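PDB 3CJE: OsmC-like protein, which probably reduces organic hydroperoxides and so helps the bacterium resist oxidative damage, as related hydroperoxide-resistance proteins do. Local coordinates for residues Ala68-Cys73 / Val94-Val99; Thr76-Phe81 / Ile120-Pro125. One frame throughout, in Å; residues are numbered along the deposited sequence. Where two conformers were deposited one is given.

Both contacts lie on one face of the antiparallel sheet, where helix 62-81 packs against two neighbouring strands. Contact 1 joins the middle of the helix to strand 93-105 near the centre of the chain; contact 2 joins its C-terminal end to the end of strand 108-121 and the loop that follows. Their centres are about 14 Å apart, and V94 of contact 1 and I120 of contact 2 pack against each other. Along the chain the segments alternate, 68-73, 76-81, 94-99, 120-125, so one helix is held by two consecutive strands. Both contacts also touch the second subunit, so both also border the dimer interface.

Contact 1: Ala68-Cys73 / Val94-Val99; sequences AGLTGC and VECRVV
T71 and L70 of the long helix 62-81 rest on V94 and C96 of strand 93-105, a helix-on-sheet contact in the core of the OsmC-like fold. The two short axes approach to 9.0 Å and run at 145° to each other, a skewed, roughly antiparallel course. T71 works with both branches. Its OG1 lies against C96 CB at 3.4 Å; with OG1 beside the backbone N (chi1 -52°), CG2 is left anti to that N and comes within 3.9 Å of the V94 carbonyl O and 4.0 Å of V94 CG1. The T71 and V94 side chains slide past one another in opposite directions, so they meet alongside and not end-on. The hydroxyl spends its hydrogen bond within the helix, on I67 O one turn back, which satisfies this buried polar atom and allows it to face the strand as packing surface. L70 adds CD2, 4.0 Å from C96 SG; C96 has a second conformer, so this sulfur contact is tentative. The interface is therefore held by van der Waals packing between small and branched groups. Around it, strand 93-105 is hydrogen-bonded between strands 13-24 and 108-121. V94 also packs on M75 and I118, C96 on I67, and T71 on C19 and L31, while A68 and C73 turn to L65 and P62 of the second subunit.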
loop_
_atom_site.group_PDB
_atom_site.type_symbol
_atom_site.label_atom_id
_atom_site.label_comp_id
_atom_site.label_asym_id
_atom_site.label_seq_id
_atom_site.Cartn_x
_atom_site.Cartn_y
_atom_site.Cartn_z
ATOM N N ALA A 68 0.861 -4.687 -4.929
ATOM C CA ALA A 68 0.301 -4.348 -6.247
ATOM C C ALA A 68 0.243 -2.822 -6.417
ATOM O O ALA A 68 0.603 -2.300 -7.460
ATOM C CB ALA A 68 -1.070 -4.966 -6.458
ATOM N N GLY A 69 -0.204 -2.118 -5.392
ATOM C CA GLY A 69 -0.241 -0.660 -5.403
ATOM C C GLY A 69 1.113 -0.049 -5.624
ATOM O O GLY A 69 1.298 0.846 -6.430
ATOM N N LEU A 70 2.108 -0.541 -4.887
ATOM C CA LEU A 70 3.474 -0.006 -5.002
ATOM C C LEU A 70 4.004 -0.246 -6.397
ATOM O O LEU A 70 4.503 0.665 -7.022
ATOM C CB LEU A 70 4.354 -0.691 -3.978
ATOM C CG LEU A 70 5.822 -0.281 -4.057
ATOM C CD1 LEU A 70 6.082 1.268 -3.980
ATOM C CD2 LEU A 70 6.621 -1.064 -3.010
ATOM N N THR A 71 3.854 -1.478 -6.901
ATOM C CA THR A 71 4.376 -1.841 -8.231
ATOM C C THR A 71 3.663 -1.011 -9.308
ATOM O O THR A 71 4.302 -0.458 -10.220
ATOM C CB THR A 71 4.237 -3.347 -8.474
ATOM O OG1 THR A 71 4.832 -4.047 -7.354
ATOM C CG2 THR A 71 4.911 -3.767 -9.774
ATOM N N GLY A 72 2.341 -0.920 -9.214
ATOM C CA GLY A 72 1.536 -0.155 -10.151
ATOM C C GLY A 72 1.856 1.330 -10.135
ATOM O O GLY A 72 1.866 1.966 -11.176
ATOM N N CYS A 73 2.142 1.860 -8.953
ATOM C CA CYS A 73 2.483 3.299 -8.794
ATOM C C CYS A 73 3.796 3.598 -9.542
ATOM O O CYS A 73 3.871 4.507 -10.375
ATOM C CB CYS A 73 2.558 3.677 -7.329
ATOM S SG CYS A 73 2.498 5.525 -7.114
ATOM N N VAL A 94 8.173 -4.712 -14.332
ATOM C CA VAL A 94 8.701 -4.324 -13.039
ATOM C C VAL A 94 8.483 -5.439 -12.057
ATOM O O VAL A 94 7.350 -5.921 -11.929
ATOM C CB VAL A 94 8.074 -3.016 -12.516
ATOM C CG1 VAL A 94 8.533 -2.695 -11.050
ATOM C CG2 VAL A 94 8.400 -1.867 -13.496
ATOM N N GLU A 95 9.553 -5.842 -11.379
ATOM C CA GLU A 95 9.510 -6.946 -10.403
ATOM C C GLU A 95 9.784 -6.337 -9.035
ATOM O O GLU A 95 10.762 -5.621 -8.857
ATOM C CB GLU A 95 10.581 -7.992 -10.728
ATOM C CG GLU A 95 10.483 -8.607 -12.149
ATOM C CD GLU A 95 11.653 -9.580 -12.583
ATOM O OE1 GLU A 95 12.826 -9.151 -12.811
ATOM O OE2 GLU A 95 11.358 -10.791 -12.750
ATOM N N CYS A 96 8.926 -6.608 -8.064
ATOM C CA CYS A 96 9.046 -6.032 -6.725
ATOM C C CYS A 96 8.998 -7.166 -5.694
ATOM O O CYS A 96 8.162 -8.086 -5.810
ATOM C CB CYS A 96 7.908 -5.061 -6.480
ATOM S SG CYS A 96 7.847 -4.385 -4.817
ATOM N N ARG A 97 9.898 -7.105 -4.708
ATOM C CA ARG A 97 9.936 -8.065 -3.619
ATOM C C ARG A 97 9.987 -7.300 -2.324
ATOM O O ARG A 97 10.820 -6.384 -2.151
ATOM C CB ARG A 97 11.155 -8.990 -3.720
ATOM C CG ARG A 97 11.216 -10.007 -2.612
ATOM C CD ARG A 97 12.352 -10.981 -2.911
ATOM N NE ARG A 97 12.502 -12.001 -1.904
ATOM C CZ ARG A 97 13.342 -11.934 -0.881
ATOM N NH1 ARG A 97 14.132 -10.869 -0.685
ATOM N NH2 ARG A 97 13.384 -12.953 -0.033
ATOM N N VAL A 98 9.064 -7.606 -1.426
ATOM C CA VAL A 98 9.012 -6.967 -0.125
ATOM C C VAL A 98 9.048 -8.055 0.964
ATOM O O VAL A 98 8.335 -9.051 0.877
ATOM C CB VAL A 98 7.774 -6.060 0.049
ATOM C CG1 VAL A 98 7.827 -5.312 1.405
ATOM C CG2 VAL A 98 7.677 -5.038 -1.121
ATOM N N VAL A 99 9.874 -7.840 1.975
ATOM C CA VAL A 99 10.068 -8.746 3.090
ATOM C C VAL A 99 9.766 -7.986 4.378
ATOM O O VAL A 99 10.291 -6.898 4.607
ATOM C CB VAL A 99 11.491 -9.329 3.171
ATOM C CG1 VAL A 99 11.587 -10.339 4.328
ATOM C CG2 VAL A 99 11.863 -9.945 1.818
#

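Contact 2: Thr76-Phe81 / Ile120-Pro125; sequences TQIRAF and IILHSP
I78 carries the helix side of this contact alone, sending one branch to I120 and the other to L122. Its CD1 and I120 CG2 meet tip to tip at 4.1 Å. With I78 CG1 anti to the carbonyl carbon (chi1 -67°) and the chain then extended (chi2 169°), CD1 reaches I120 near the end of strand 108-121, and CG2 is left for L122, whose CD2 lies 4.0 Å away. Those two side chains cross obliquely, L122 reaching in by its end although its CB does not face the helix. All three residues are buried, yet the backbones stay well apart, with I78 CA and L122 CA 9.2 Å from each other, so slender aliphatic tips fill the gap. Beyond this patch the two segments part toward the surface. A80, H123 and P125 are exposed; H123, in a left-handed backbone conformation (phi 49°), bends the loop, and I121 CG2 lies over one face of its ring, toward the rim. R79 leaves this contact, its guanidinium bonded to R28 O, N29 OD1 and V24 O. F81 meets Y109 of the second subunit edge-to-face, and I120 pairs in parallel with a strand of that subunit. The end of a helix packed on the strand at the sheet's outer edge, where the sheet runs on into the partner chain, is consistent with the dimers of OsmC-like proteins.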
loop_
_atom_site.group_PDB
_atom_site.type_symbol
_atom_site.label_atom_id
_atom_site.label_comp_id
_atom_site.label_asym_id
_atom_site.label_seq_id
_atom_site.Cartn_x
_atom_site.Cartn_y
_atom_site.Cartn_z
ATOM N N THR A 76 3.243 3.281 -13.318
ATOM C CA THR A 76 2.488 4.406 -13.820
ATOM C C THR A 76 3.383 5.625 -14.042
ATOM O O THR A 76 3.298 6.283 -15.082
ATOM C CB THR A 76 1.279 4.706 -12.905
ATOM O OG1 THR A 76 0.391 3.571 -12.955
ATOM C CG2 THR A 76 0.529 5.952 -13.387
ATOM N N GLN A 77 4.272 5.926 -13.090
ATOM C CA GLN A 77 5.147 7.095 -13.243
ATOM C C GLN A 77 6.138 6.899 -14.396
ATOM O O GLN A 77 6.416 7.827 -15.152
ATOM C CB GLN A 77 5.923 7.382 -11.953
ATOM C CG GLN A 77 5.125 7.407 -10.665
ATOM C CD GLN A 77 4.027 8.359 -10.724
ATOM O OE1 GLN A 77 4.206 9.478 -11.235
ATOM N NE2 GLN A 77 2.860 7.952 -10.228
ATOM N N ILE A 78 6.712 5.691 -14.515
ATOM C CA ILE A 78 7.583 5.387 -15.647
ATOM C C ILE A 78 6.883 5.655 -16.973
ATOM O O ILE A 78 7.411 6.330 -17.878
ATOM C CB ILE A 78 8.104 3.954 -15.579
ATOM C CG1 ILE A 78 9.050 3.788 -14.389
ATOM C CG2 ILE A 78 8.822 3.555 -16.882
ATOM C CD1 ILE A 78 9.405 2.330 -14.077
ATOM N N ARG A 79 5.658 5.143 -17.097
ATOM C CA ARG A 79 4.887 5.293 -18.316
ATOM C C ARG A 79 4.467 6.734 -18.579
ATOM O O ARG A 79 4.518 7.170 -19.727
ATOM C CB ARG A 79 3.688 4.345 -18.311
ATOM C CG ARG A 79 4.080 2.874 -18.255
ATOM C CD ARG A 79 2.870 1.957 -18.161
ATOM N NE ARG A 79 2.280 1.766 -19.481
ATOM C CZ ARG A 79 1.249 0.967 -19.735
ATOM N NH1 ARG A 79 0.672 0.309 -18.794
ATOM N NH2 ARG A 79 0.846 0.826 -20.960
ATOM N N ALA A 80 4.101 7.464 -17.532
ATOM C CA ALA A 80 3.686 8.862 -17.644
ATOM C C ALA A 80 4.855 9.783 -18.011
ATOM O O ALA A 80 4.680 10.778 -18.704
ATOM C CB ALA A 80 3.037 9.340 -16.351
ATOM N N PHE A 81 6.044 9.457 -17.539
ATOM C CA PHE A 81 7.190 10.367 -17.691
ATOM C C PHE A 81 8.104 10.017 -18.880
ATOM O O PHE A 81 8.912 10.847 -19.287
ATOM C CB PHE A 81 8.033 10.354 -16.423
ATOM C CG PHE A 81 7.385 10.967 -15.177
ATOM C CD1 PHE A 81 6.254 11.740 -15.235
ATOM C CD2 PHE A 81 7.994 10.827 -13.945
ATOM C CE1 PHE A 81 5.723 12.277 -14.073
ATOM C CE2 PHE A 81 7.491 11.388 -12.827
ATOM C CZ PHE A 81 6.346 12.098 -12.878
ATOM N N ILE A 120 13.683 -3.158 -12.656
ATOM C CA ILE A 120 12.954 -2.533 -13.731
ATOM C C ILE A 120 13.559 -2.962 -15.070
ATOM O O ILE A 120 14.784 -2.892 -15.260
ATOM C CB ILE A 120 13.033 -1.025 -13.558
ATOM C CG1 ILE A 120 12.295 -0.569 -12.279
ATOM C CG2 ILE A 120 12.449 -0.335 -14.813
ATOM C CD1 ILE A 120 12.679 0.773 -11.745
ATOM N N ILE A 121 12.694 -3.404 -15.986
ATOM C CA ILE A 121 13.076 -3.807 -17.346
ATOM C C ILE A 121 12.350 -2.927 -18.354
ATOM O O ILE A 121 11.105 -2.992 -18.500
ATOM C CB ILE A 121 12.755 -5.293 -17.631
ATOM C CG1 ILE A 121 13.389 -6.162 -16.547
ATOM C CG2 ILE A 121 13.234 -5.643 -19.050
ATOM C CD1 ILE A 121 12.978 -7.658 -16.642
ATOM N N LEU A 122 13.132 -2.085 -19.028
ATOM C CA LEU A 122 12.569 -1.090 -19.950
ATOM C C LEU A 122 12.546 -1.466 -21.424
ATOM O O LEU A 122 11.795 -0.825 -22.209
ATOM C CB LEU A 122 13.303 0.258 -19.808
ATOM C CG LEU A 122 13.350 0.943 -18.453
ATOM C CD1 LEU A 122 14.131 2.276 -18.478
ATOM C CD2 LEU A 122 11.867 1.197 -17.906
ATOM N N HIS A 123 13.409 -2.401 -21.838
ATOM C CA HIS A 123 13.579 -2.736 -23.261
ATOM C C HIS A 123 13.758 -1.462 -24.084
ATOM O O HIS A 123 13.114 -1.275 -25.109
ATOM C CB HIS A 123 12.418 -3.559 -23.817
ATOM C CG HIS A 123 12.136 -4.802 -23.046
ATOM N ND1 HIS A 123 11.009 -4.949 -22.265
ATOM C CD2 HIS A 123 12.840 -5.955 -22.922
ATOM C CE1 HIS A 123 11.018 -6.149 -21.710
ATOM N NE2 HIS A 123 12.114 -6.775 -22.083
ATOM N N SER A 124 14.642 -0.582 -23.631
ATOM C CA SER A 124 14.788 0.735 -24.211
ATOM C C SER A 124 15.982 0.805 -25.147
ATOM O O SER A 124 17.022 0.241 -24.840
ATOM C CB SER A 124 15.029 1.740 -23.063
ATOM O OG SER A 124 15.452 3.020 -23.523
ATOM N N PRO A 125 15.862 1.531 -26.267
ATOM C CA PRO A 125 16.993 1.741 -27.159
ATOM C C PRO A 125 17.868 2.955 -26.809
ATOM O O PRO A 125 18.726 3.343 -27.616
ATOM C CB PRO A 125 16.305 1.995 -28.483
ATOM C CG PRO A 125 15.115 2.783 -28.086
ATOM C CD PRO A 125 14.636 2.148 -26.812
#